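Local coordinates for protein pectate lyase (Pectobacterium carotovorum, PDB 4U4B) that probably depolymerises polygalacturonate and methyl-esterified pectins by calcium-dependent eliminative cleavage within the chain, as a secreted polysaccharide lyase of family 3, at residues Gln49-Ser54 and Lys64-Asn69; Asp85-Val90 and Ala104-Pro109; Lys227-Asn232 and Gly251-Ser256. All coordinates share one frame; numbering follows the deposited sequence.

Interaction 1: residues Gln49-Ser54 and Lys64-Asn69; sequences QDVYRS and KIAELN
V51 spreads its two methyl groups over three residues of the facing strand: CG1 meets CG1 of I65 at 3.6 Å, CG2 meets CD1 of L68 at 3.6 Å, and CB lies against CB of A66. With CG1 anti to the backbone N (chi1 -180°) the branches diverge along the partner strand, one toward I65 and the other toward L68. Two successive residues, I65 and A66, face V51, which makes a classic beta bulge: V51 O takes a firm bond from I65 N (2.8 Å) and a weak one from A66 N, and the antiparallel register slips by one residue before Y52 pairs with K64. On the face carrying D50, Y52, K64 and E67, the lysine chain kinks about its CG-CD bond (chi3 -70°) so that NZ reaches D50 OD1 at 2.9 Å in a salt bridge. E67 OE2 joins this network from farther off, and the ammonium probably offsets the repulsion between the two carboxylates. CE of K64 also passes near OH of Y52. At the other end Q49 NE2 donates an almost straight bond to N69 O (2.9 Å), while D72 O and W39 bind the same amide. The hairpin of strands 46-54 and 63-68 forms one side of a four-stranded antiparallel sheet; strand 87-94 flanks 46-54 across from 63-68, while F75 of strand 74-77 and L37 of strand 35-41 pack on the V51 face.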
loop_
_atom_site.group_PDB
_atom_site.type_symbol
_atom_site.label_atom_id
_atom_site.label_comp_id
_atom_site.label_asym_id
_atom_site.label_seq_id
_atom_site.Cartn_x
_atom_site.Cartn_y
_atom_site.Cartn_z
ATOM N N GLN A 49 -7.146 18.703 0.259
ATOM C CA GLN A 49 -6.763 18.276 -1.090
ATOM C C GLN A 49 -8.012 18.116 -1.934
ATOM O O GLN A 49 -9.040 17.632 -1.459
ATOM C CB GLN A 49 -5.972 16.957 -1.071
ATOM C CG GLN A 49 -4.773 16.944 -0.158
ATOM C CD GLN A 49 -4.054 15.609 -0.202
ATOM O OE1 GLN A 49 -3.170 15.396 -1.031
ATOM N NE2 GLN A 49 -4.441 14.701 0.681
ATOM N N ASP A 50 -7.927 18.544 -3.185
ATOM C CA ASP A 50 -9.045 18.458 -4.097
ATOM C C ASP A 50 -8.731 17.486 -5.207
ATOM O O ASP A 50 -7.656 17.548 -5.804
ATOM C CB ASP A 50 -9.370 19.819 -4.706
ATOM C CG ASP A 50 -9.969 20.772 -3.712
ATOM O OD1 ASP A 50 -10.805 20.340 -2.877
ATOM O OD2 ASP A 50 -9.600 21.961 -3.779
ATOM N N VAL A 51 -9.685 16.616 -5.491
ATOM C CA VAL A 51 -9.587 15.723 -6.621
ATOM C C VAL A 51 -10.486 16.208 -7.748
ATOM O O VAL A 51 -11.692 16.361 -7.554
ATOM C CB VAL A 51 -9.985 14.276 -6.243
ATOM C CG1 VAL A 51 -9.863 13.381 -7.447
ATOM C CG2 VAL A 51 -9.128 13.767 -5.097
ATOM N N TYR A 52 -9.884 16.436 -8.914
ATOM C CA TYR A 52 -10.589 16.828 -10.122
ATOM C C TYR A 52 -10.591 15.737 -11.173
ATOM O O TYR A 52 -9.607 15.000 -11.355
ATOM C CB TYR A 52 -9.965 18.081 -10.736
ATOM C CG TYR A 52 -10.097 19.303 -9.871
ATOM C CD1 TYR A 52 -11.188 20.152 -9.997
ATOM C CD2 TYR A 52 -9.135 19.600 -8.918
ATOM C CE1 TYR A 52 -11.317 21.264 -9.186
ATOM C CE2 TYR A 52 -9.242 20.711 -8.117
ATOM C CZ TYR A 52 -10.331 21.535 -8.250
ATOM O OH TYR A 52 -10.431 22.640 -7.440
ATOM N N ARG A 53 -11.698 15.660 -11.890
ATOM C CA ARG A 53 -11.845 14.730 -12.987
ATOM C C ARG A 53 -12.505 15.388 -14.182
ATOM O O ARG A 53 -13.535 16.073 -14.059
ATOM C CB ARG A 53 -12.660 13.522 -12.556
ATOM C CG ARG A 53 -12.745 12.450 -13.620
ATOM C CD ARG A 53 -13.675 11.340 -13.187
ATOM N NE ARG A 53 -15.079 11.744 -13.294
ATOM C CZ ARG A 53 -16.078 11.108 -12.698
ATOM N NH1 ARG A 53 -15.817 10.050 -11.929
ATOM N NH2 ARG A 53 -17.336 11.540 -12.853
ATOM N N SER A 54 -11.914 15.185 -15.348
ATOM C CA SER A 54 -12.509 15.675 -16.575
ATOM C C SER A 54 -12.740 14.533 -17.552
ATOM O O SER A 54 -12.010 13.522 -17.536
ATOM C CB SER A 54 -11.627 16.741 -17.214
ATOM O OG SER A 54 -12.160 17.122 -18.461
ATOM N N LYS A 64 -14.817 18.940 -9.592
ATOM C CA LYS A 64 -14.318 18.452 -8.325
ATOM C C LYS A 64 -15.142 17.238 -7.908
ATOM O O LYS A 64 -16.369 17.327 -7.749
ATOM C CB LYS A 64 -14.355 19.545 -7.255
ATOM C CG LYS A 64 -13.577 19.158 -5.992
ATOM C CD LYS A 64 -13.705 20.207 -4.880
ATOM C CE LYS A 64 -12.975 21.488 -5.212
ATOM N NZ LYS A 64 -12.709 22.272 -3.970
ATOM N N ILE A 65 -14.471 16.096 -7.747
ATOM C CA ILE A 65 -15.165 14.875 -7.367
ATOM C C ILE A 65 -14.819 14.423 -5.952
ATOM O O ILE A 65 -15.432 13.492 -5.430
ATOM C CB ILE A 65 -14.871 13.706 -8.340
ATOM C CG1 ILE A 65 -13.408 13.261 -8.235
ATOM C CG2 ILE A 65 -15.243 14.082 -9.775
ATOM C CD1 ILE A 65 -13.123 11.999 -9.001
ATOM N N ALA A 66 -13.853 15.067 -5.310
ATOM C CA ALA A 66 -13.571 14.723 -3.917
ATOM C C ALA A 66 -12.932 15.865 -3.158
ATOM O O ALA A 66 -12.171 16.648 -3.722
ATOM C CB ALA A 66 -12.665 13.485 -3.842
ATOM N N GLU A 67 -13.251 15.946 -1.873
ATOM C CA GLU A 67 -12.575 16.848 -0.959
ATOM C C GLU A 67 -11.994 16.040 0.177
ATOM O O GLU A 67 -12.721 15.531 1.018
ATOM C CB GLU A 67 -13.532 17.921 -0.438
ATOM C CG GLU A 67 -13.665 19.068 -1.414
ATOM C CD GLU A 67 -14.746 20.066 -1.018
ATOM O OE1 GLU A 67 -15.211 20.017 0.133
ATOM O OE2 GLU A 67 -15.117 20.891 -1.867
ATOM N N LEU A 68 -10.671 15.921 0.180
ATOM C CA LEU A 68 -9.967 15.028 1.086
ATOM C C LEU A 68 -9.264 15.790 2.206
ATOM O O LEU A 68 -9.057 17.008 2.099
ATOM C CB LEU A 68 -8.951 14.208 0.307
ATOM C CG LEU A 68 -9.502 13.522 -0.940
ATOM C CD1 LEU A 68 -8.392 12.797 -1.667
ATOM C CD2 LEU A 68 -10.597 12.562 -0.550
ATOM N N ASN A 69 -8.894 15.076 3.271
ATOM C CA ASN A 69 -8.071 15.658 4.326
ATOM C C ASN A 69 -6.642 15.855 3.821
ATOM O O ASN A 69 -6.359 15.636 2.638
ATOM C CB ASN A 69 -8.091 14.792 5.595
ATOM C CG ASN A 69 -7.596 13.366 5.358
ATOM O OD1 ASN A 69 -6.753 13.109 4.489
ATOM N ND2 ASN A 69 -8.116 12.432 6.142
#

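Interaction 2: residues Asp85-Val90 and Ala104-Pro109; sequences DYWYWV and AASTAP
S106 holds OG anti to its own backbone N (chi1 180°), which carries the hydroxyl over one face of the W87 indole, whereas T107, with OG1 between its N and carbonyl carbon (chi1 53°), turns that oxygen to accept from Y86 N at 3.0 Å. T107 N in return donates to Y86 O at 3.1 Å; one residue thus grips both polar backbone atoms of Y86. S106 OG gives a second hydrogen to Y86 O, arriving from above the carbonyl plane, and in turn accepts from A108 N at 2.9 Å, closing an ST turn. Its proximity to W87 NE1 is not a hydrogen bond, since the hydroxyl stands over the indole face. The serine CB makes a CH-pi contact with the five-membered ring, 3.7 Å from its centroid. A108 CB meets the same indole obliquely, 3.6 Å from W87 CZ2, and also touches the D85 carboxylate. Farther along, A104 CB packs obliquely on the W89 indole, 3.3 Å from NE1. Y88 and A105 form a hydrogen-bonded antiparallel pair, in which Y88 N to A105 O is short at 2.7 Å; the tyrosine hydroxyl is held by D77. The pairing belongs to the beta hairpin of strands 87-94 and 99-106, whose second strand is the outermost of a four-stranded antiparallel sheet; an ST turn at S106 marks where the chain leaves it.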
loop_
_atom_site.group_PDB
_atom_site.type_symbol
_atom_site.label_atom_id
_atom_site.label_comp_id
_atom_site.label_asym_id
_atom_site.label_seq_id
_atom_site.Cartn_x
_atom_site.Cartn_y
_atom_site.Cartn_z
ATOM N N ASP A 85 -12.658 7.340 -21.436
ATOM C CA ASP A 85 -11.407 7.903 -20.930
ATOM C C ASP A 85 -11.656 9.032 -19.942
ATOM O O ASP A 85 -12.547 9.856 -20.155
ATOM C CB ASP A 85 -10.550 8.440 -22.078
ATOM C CG ASP A 85 -9.950 7.338 -22.923
ATOM O OD1 ASP A 85 -9.917 6.176 -22.472
ATOM O OD2 ASP A 85 -9.501 7.641 -24.040
ATOM N N TYR A 86 -10.866 9.092 -18.877
ATOM C CA TYR A 86 -10.956 10.232 -17.968
ATOM C C TYR A 86 -9.590 10.804 -17.676
ATOM O O TYR A 86 -8.564 10.104 -17.775
ATOM C CB TYR A 86 -11.626 9.850 -16.646
ATOM C CG TYR A 86 -13.096 9.527 -16.764
ATOM C CD1 TYR A 86 -14.071 10.483 -16.483
ATOM C CD2 TYR A 86 -13.514 8.259 -17.137
ATOM C CE1 TYR A 86 -15.422 10.181 -16.585
ATOM C CE2 TYR A 86 -14.865 7.953 -17.250
ATOM C CZ TYR A 86 -15.807 8.915 -16.973
ATOM O OH TYR A 86 -17.135 8.589 -17.076
ATOM N N TRP A 87 -9.580 12.069 -17.289
ATOM C CA TRP A 87 -8.357 12.726 -16.864
ATOM C C TRP A 87 -8.522 13.204 -15.429
ATOM O O TRP A 87 -9.597 13.694 -15.044
ATOM C CB TRP A 87 -8.020 13.893 -17.802
ATOM C CG TRP A 87 -7.488 13.456 -19.132
ATOM C CD1 TRP A 87 -6.185 13.516 -19.558
ATOM C CD2 TRP A 87 -8.233 12.891 -20.219
ATOM N NE1 TRP A 87 -6.081 13.030 -20.838
ATOM C CE2 TRP A 87 -7.321 12.635 -21.266
ATOM C CE3 TRP A 87 -9.587 12.585 -20.405
ATOM C CZ2 TRP A 87 -7.719 12.085 -22.491
ATOM C CZ3 TRP A 87 -9.980 12.030 -21.614
ATOM C CH2 TRP A 87 -9.048 11.782 -22.643
ATOM N N TYR A 88 -7.458 13.065 -14.645
ATOM C CA TYR A 88 -7.481 13.431 -13.230
ATOM C C TYR A 88 -6.334 14.371 -12.826
ATOM O O TYR A 88 -5.241 14.322 -13.396
ATOM C CB TYR A 88 -7.404 12.184 -12.346
ATOM C CG TYR A 88 -8.540 11.195 -12.487
ATOM C CD1 TYR A 88 -8.523 10.225 -13.472
ATOM C CD2 TYR A 88 -9.613 11.215 -11.599
ATOM C CE1 TYR A 88 -9.543 9.304 -13.591
ATOM C CE2 TYR A 88 -10.656 10.294 -11.703
ATOM C CZ TYR A 88 -10.610 9.340 -12.706
ATOM O OH TYR A 88 -11.631 8.417 -12.813
ATOM N N TRP A 89 -6.603 15.177 -11.801
ATOM C CA TRP A 89 -5.645 16.075 -11.164
ATOM C C TRP A 89 -5.942 16.094 -9.682
ATOM O O TRP A 89 -7.104 16.040 -9.270
ATOM C CB TRP A 89 -5.744 17.515 -11.698
ATOM C CG TRP A 89 -5.418 17.679 -13.132
ATOM C CD1 TRP A 89 -4.212 18.030 -13.661
ATOM C CD2 TRP A 89 -6.306 17.507 -14.239
ATOM N NE1 TRP A 89 -4.292 18.088 -15.025
ATOM C CE2 TRP A 89 -5.562 17.756 -15.411
ATOM C CE3 TRP A 89 -7.654 17.159 -14.359
ATOM C CZ2 TRP A 89 -6.123 17.678 -16.684
ATOM C CZ3 TRP A 89 -8.206 17.065 -15.625
ATOM C CH2 TRP A 89 -7.446 17.326 -16.770
ATOM N N VAL A 90 -4.894 16.195 -8.880
ATOM C CA VAL A 90 -5.041 16.379 -7.447
ATOM C C VAL A 90 -4.347 17.674 -7.077
ATOM O O VAL A 90 -3.184 17.873 -7.417
ATOM C CB VAL A 90 -4.452 15.190 -6.659
ATOM C CG1 VAL A 90 -4.393 15.504 -5.186
ATOM C CG2 VAL A 90 -5.275 13.919 -6.931
ATOM N N ALA A 104 -1.240 15.850 -14.704
ATOM C CA ALA A 104 -2.410 15.084 -15.146
ATOM C C ALA A 104 -2.135 13.578 -15.121
ATOM O O ALA A 104 -1.055 13.119 -15.495
ATOM C CB ALA A 104 -2.842 15.507 -16.545
ATOM N N ALA A 105 -3.111 12.807 -14.668
ATOM C CA ALA A 105 -3.081 11.362 -14.859
ATOM C C ALA A 105 -4.338 10.961 -15.617
ATOM O O ALA A 105 -5.381 11.587 -15.453
ATOM C CB ALA A 105 -2.986 10.637 -13.529
ATOM N N SER A 106 -4.249 9.933 -16.452
ATOM C CA SER A 106 -5.348 9.606 -17.353
ATOM C C SER A 106 -5.476 8.120 -17.648
ATOM O O SER A 106 -4.502 7.366 -17.553
ATOM C CB SER A 106 -5.170 10.366 -18.670
ATOM O OG SER A 106 -6.223 10.073 -19.577
ATOM N N THR A 107 -6.673 7.696 -18.040
ATOM C CA THR A 107 -6.851 6.310 -18.462
ATOM C C THR A 107 -6.659 6.200 -19.969
ATOM O O THR A 107 -6.602 5.109 -20.514
ATOM C CB THR A 107 -8.230 5.749 -18.061
ATOM O OG1 THR A 107 -9.259 6.623 -18.538
ATOM C CG2 THR A 107 -8.334 5.664 -16.560
ATOM N N ALA A 108 -6.554 7.341 -20.639
ATOM C CA ALA A 108 -6.174 7.353 -22.044
ATOM C C ALA A 108 -4.681 7.021 -22.165
ATOM O O ALA A 108 -3.948 7.166 -21.196
ATOM C CB ALA A 108 -6.486 8.700 -22.653
ATOM N N PRO A 109 -4.226 6.569 -23.350
ATOM C CA PRO A 109 -2.787 6.324 -23.540
ATOM C C PRO A 109 -1.955 7.556 -23.225
ATOM O O PRO A 109 -2.434 8.677 -23.389
ATOM C CB PRO A 109 -2.672 5.984 -25.029
ATOM C CG PRO A 109 -4.031 5.580 -25.456
ATOM C CD PRO A 109 -5.007 6.278 -24.567
#

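Interaction 3: residues Lys227-Asn232 and Gly251-Ser256; sequences KVLQQN and GKLWRS. With SO4 (sulfate ion), chain B.
K227, K252 and R255 point the same way from two successive rungs of the right-handed parallel beta-helix that pectate lyases of this family adopt, and together they clasp a sulfate ion, probably carried over from the crystallisation solution. K227 NZ donates to two oxygens, O1 and O3, each at 2.7 Å. K252 NZ also points to O2, at a modelled distance too short to be trusted in detail, and R255 NE shares that oxygen at 3.0 Å, with O2 lying in the guanidinium plane at its edge. R255 NH2 donates to O4. Three cationic groups converging on one anion suggest a site suited to a negatively charged group. The R255 chain, bent at chi2 (58°), brings the guanidinium to the anion, while N287, S325 and a cation-pi contact with F315 hold it from outside. Parallel strand pairing sets the spacing of these residues: R255 N donates to L229 O, and R255 O receives Q231 N, each at 2.9 Å. Corners in the chain at V228 and L253 turn it between faces of the helix; L229 N reaches L253 O at 2.7 Å there, and the V228 side chain lies about 5 Å from that of I195, a calcium-binding residue. On the opposite face of these strands, L229 CB packs at the edge of the W254 indole beside CD1. Beyond it, W254 NE1 donates to Q231 OE1 at 2.9 Å; the acceptor lies near the indole plane, the donor 40° out of the amide carbonyl plane, and T238 OG1 bonds to the same oxygen.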
loop_
_atom_site.group_PDB
_atom_site.type_symbol
_atom_site.label_atom_id
_atom_site.label_comp_id
_atom_site.label_asym_id
_atom_site.label_seq_id
_atom_site.Cartn_x
_atom_site.Cartn_y
_atom_site.Cartn_z
ATOM N N LYS A 227 -0.031 -12.130 1.835
ATOM C CA LYS A 227 0.025 -11.236 2.986
ATOM C C LYS A 227 0.671 -9.939 2.522
ATOM O O LYS A 227 1.876 -9.892 2.305
ATOM C CB LYS A 227 0.815 -11.852 4.148
ATOM C CG LYS A 227 0.103 -12.990 4.860
ATOM C CD LYS A 227 0.928 -14.242 4.808
ATOM C CE LYS A 227 0.042 -15.464 4.878
ATOM N NZ LYS A 227 0.863 -16.702 5.056
ATOM N N VAL A 228 -0.136 -8.900 2.360
ATOM C CA VAL A 228 0.313 -7.716 1.646
ATOM C C VAL A 228 1.534 -7.127 2.340
ATOM O O VAL A 228 2.575 -6.956 1.715
ATOM C CB VAL A 228 -0.805 -6.683 1.532
ATOM C CG1 VAL A 228 -0.332 -5.499 0.699
ATOM C CG2 VAL A 228 -2.012 -7.330 0.909
ATOM N N LEU A 229 1.412 -6.879 3.639
ATOM C CA LEU A 229 2.536 -6.446 4.460
ATOM C C LEU A 229 2.957 -7.568 5.410
ATOM O O LEU A 229 2.146 -8.053 6.192
ATOM C CB LEU A 229 2.169 -5.198 5.253
ATOM C CG LEU A 229 1.585 -4.091 4.378
ATOM C CD1 LEU A 229 1.161 -2.876 5.225
ATOM C CD2 LEU A 229 2.581 -3.692 3.282
ATOM N N GLN A 230 4.223 -7.970 5.337
ATOM C CA GLN A 230 4.732 -9.028 6.202
ATOM C C GLN A 230 5.825 -8.468 7.106
ATOM O O GLN A 230 6.686 -7.727 6.648
ATOM C CB GLN A 230 5.263 -10.190 5.360
ATOM C CG GLN A 230 5.889 -11.319 6.168
ATOM C CD GLN A 230 4.877 -12.373 6.607
ATOM O OE1 GLN A 230 3.763 -12.436 6.086
ATOM N NE2 GLN A 230 5.267 -13.215 7.557
ATOM N N GLN A 231 5.791 -8.812 8.386
ATOM C CA GLN A 231 6.803 -8.340 9.323
ATOM C C GLN A 231 7.547 -9.521 9.944
ATOM O O GLN A 231 6.948 -10.347 10.627
ATOM C CB GLN A 231 6.155 -7.474 10.405
ATOM C CG GLN A 231 7.092 -6.544 11.169
ATOM C CD GLN A 231 6.350 -5.328 11.692
ATOM O OE1 GLN A 231 5.517 -4.769 10.991
ATOM N NE2 GLN A 231 6.626 -4.928 12.928
ATOM N N ASN A 232 8.850 -9.602 9.704
ATOM C CA ASN A 232 9.655 -10.697 10.257
ATOM C C ASN A 232 10.671 -10.263 11.323
ATOM O O ASN A 232 11.049 -11.056 12.189
ATOM C CB ASN A 232 10.375 -11.436 9.127
ATOM C CG ASN A 232 9.407 -12.039 8.122
ATOM O OD1 ASN A 232 8.221 -12.183 8.409
ATOM N ND2 ASN A 232 9.906 -12.401 6.950
ATOM N N GLY A 251 -5.325 -12.193 1.268
ATOM C CA GLY A 251 -5.381 -13.018 2.454
ATOM C C GLY A 251 -5.362 -12.180 3.708
ATOM O O GLY A 251 -6.315 -12.189 4.480
ATOM N N LYS A 252 -4.271 -11.457 3.922
ATOM C CA LYS A 252 -4.180 -10.550 5.058
ATOM C C LYS A 252 -3.600 -9.233 4.602
ATOM O O LYS A 252 -2.847 -9.185 3.642
ATOM C CB LYS A 252 -3.317 -11.135 6.178
ATOM C CG LYS A 252 -3.814 -12.468 6.736
ATOM C CD LYS A 252 -3.069 -12.865 8.015
ATOM C CE LYS A 252 -3.666 -14.149 8.632
ATOM N NZ LYS A 252 -3.378 -15.343 7.788
ATOM N N LEU A 253 -3.931 -8.154 5.291
ATOM C CA LEU A 253 -3.302 -6.889 4.952
ATOM C C LEU A 253 -1.912 -6.817 5.580
ATOM O O LEU A 253 -0.949 -6.386 4.940
ATOM C CB LEU A 253 -4.171 -5.707 5.404
ATOM C CG LEU A 253 -3.733 -4.313 4.983
ATOM C CD1 LEU A 253 -4.937 -3.384 4.917
ATOM C CD2 LEU A 253 -2.702 -3.753 5.949
ATOM N N TRP A 254 -1.828 -7.207 6.841
ATOM C CA TRP A 254 -0.568 -7.205 7.584
ATOM C C TRP A 254 -0.452 -8.442 8.460
ATOM O O TRP A 254 -1.431 -8.853 9.083
ATOM C CB TRP A 254 -0.464 -5.957 8.449
ATOM C CG TRP A 254 0.798 -5.884 9.257
ATOM C CD1 TRP A 254 2.002 -5.368 8.860
ATOM C CD2 TRP A 254 0.980 -6.342 10.604
ATOM N NE1 TRP A 254 2.911 -5.465 9.881
ATOM C CE2 TRP A 254 2.315 -6.063 10.960
ATOM C CE3 TRP A 254 0.139 -6.954 11.546
ATOM C CZ2 TRP A 254 2.836 -6.379 12.220
ATOM C CZ3 TRP A 254 0.654 -7.267 12.794
ATOM C CH2 TRP A 254 1.991 -6.984 13.118
ATOM N N ARG A 255 0.742 -9.023 8.530
ATOM C CA ARG A 255 0.953 -10.235 9.324
ATOM C C ARG A 255 2.321 -10.245 10.000
ATOM O O ARG A 255 3.364 -10.175 9.343
ATOM C CB ARG A 255 0.795 -11.475 8.443
ATOM C CG ARG A 255 1.048 -12.821 9.141
ATOM C CD ARG A 255 0.130 -13.054 10.346
ATOM N NE ARG A 255 0.090 -14.465 10.725
ATOM C CZ ARG A 255 0.395 -14.943 11.924
ATOM N NH1 ARG A 255 0.755 -14.133 12.903
ATOM N NH2 ARG A 255 0.326 -16.248 12.137
ATOM N N SER A 256 2.312 -10.314 11.324
ATOM C CA SER A 256 3.516 -10.646 12.066
ATOM C C SER A 256 3.811 -12.107 11.786
ATOM O O SER A 256 2.915 -12.944 11.922
ATOM C CB SER A 256 3.340 -10.395 13.564
ATOM O OG SER A 256 4.490 -10.809 14.282
HETATM S S SO4 B . -0.153 -16.780 8.026
HETATM O O1 SO4 B . 1.231 -16.439 7.670
HETATM O O2 SO4 B . -0.949 -15.554 8.097
HETATM O O3 SO4 B . -0.731 -17.669 7.020
HETATM O O4 SO4 B . -0.193 -17.463 9.323
#

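Read from the N terminus, the three contacts close in series, with none crossing or enclosing another. Interaction 1 closes a short loop between strands 46-54 and 63-68, and interaction 2 then closes the hairpin of 87-94 and 99-106. These two meet within one four-stranded antiparallel sheet, where S54 N and Y52 N lie 2.8 Å from W87 O and W89 O, respectively, probable hydrogen bonds, and R53 packs on Y86 and Y88. Interaction 3 lies on the other side of the chain's centre, about 31 Å and 32 Å between centres from the first two, and joins consecutive turns of the parallel beta-helix, a separate part of the fold.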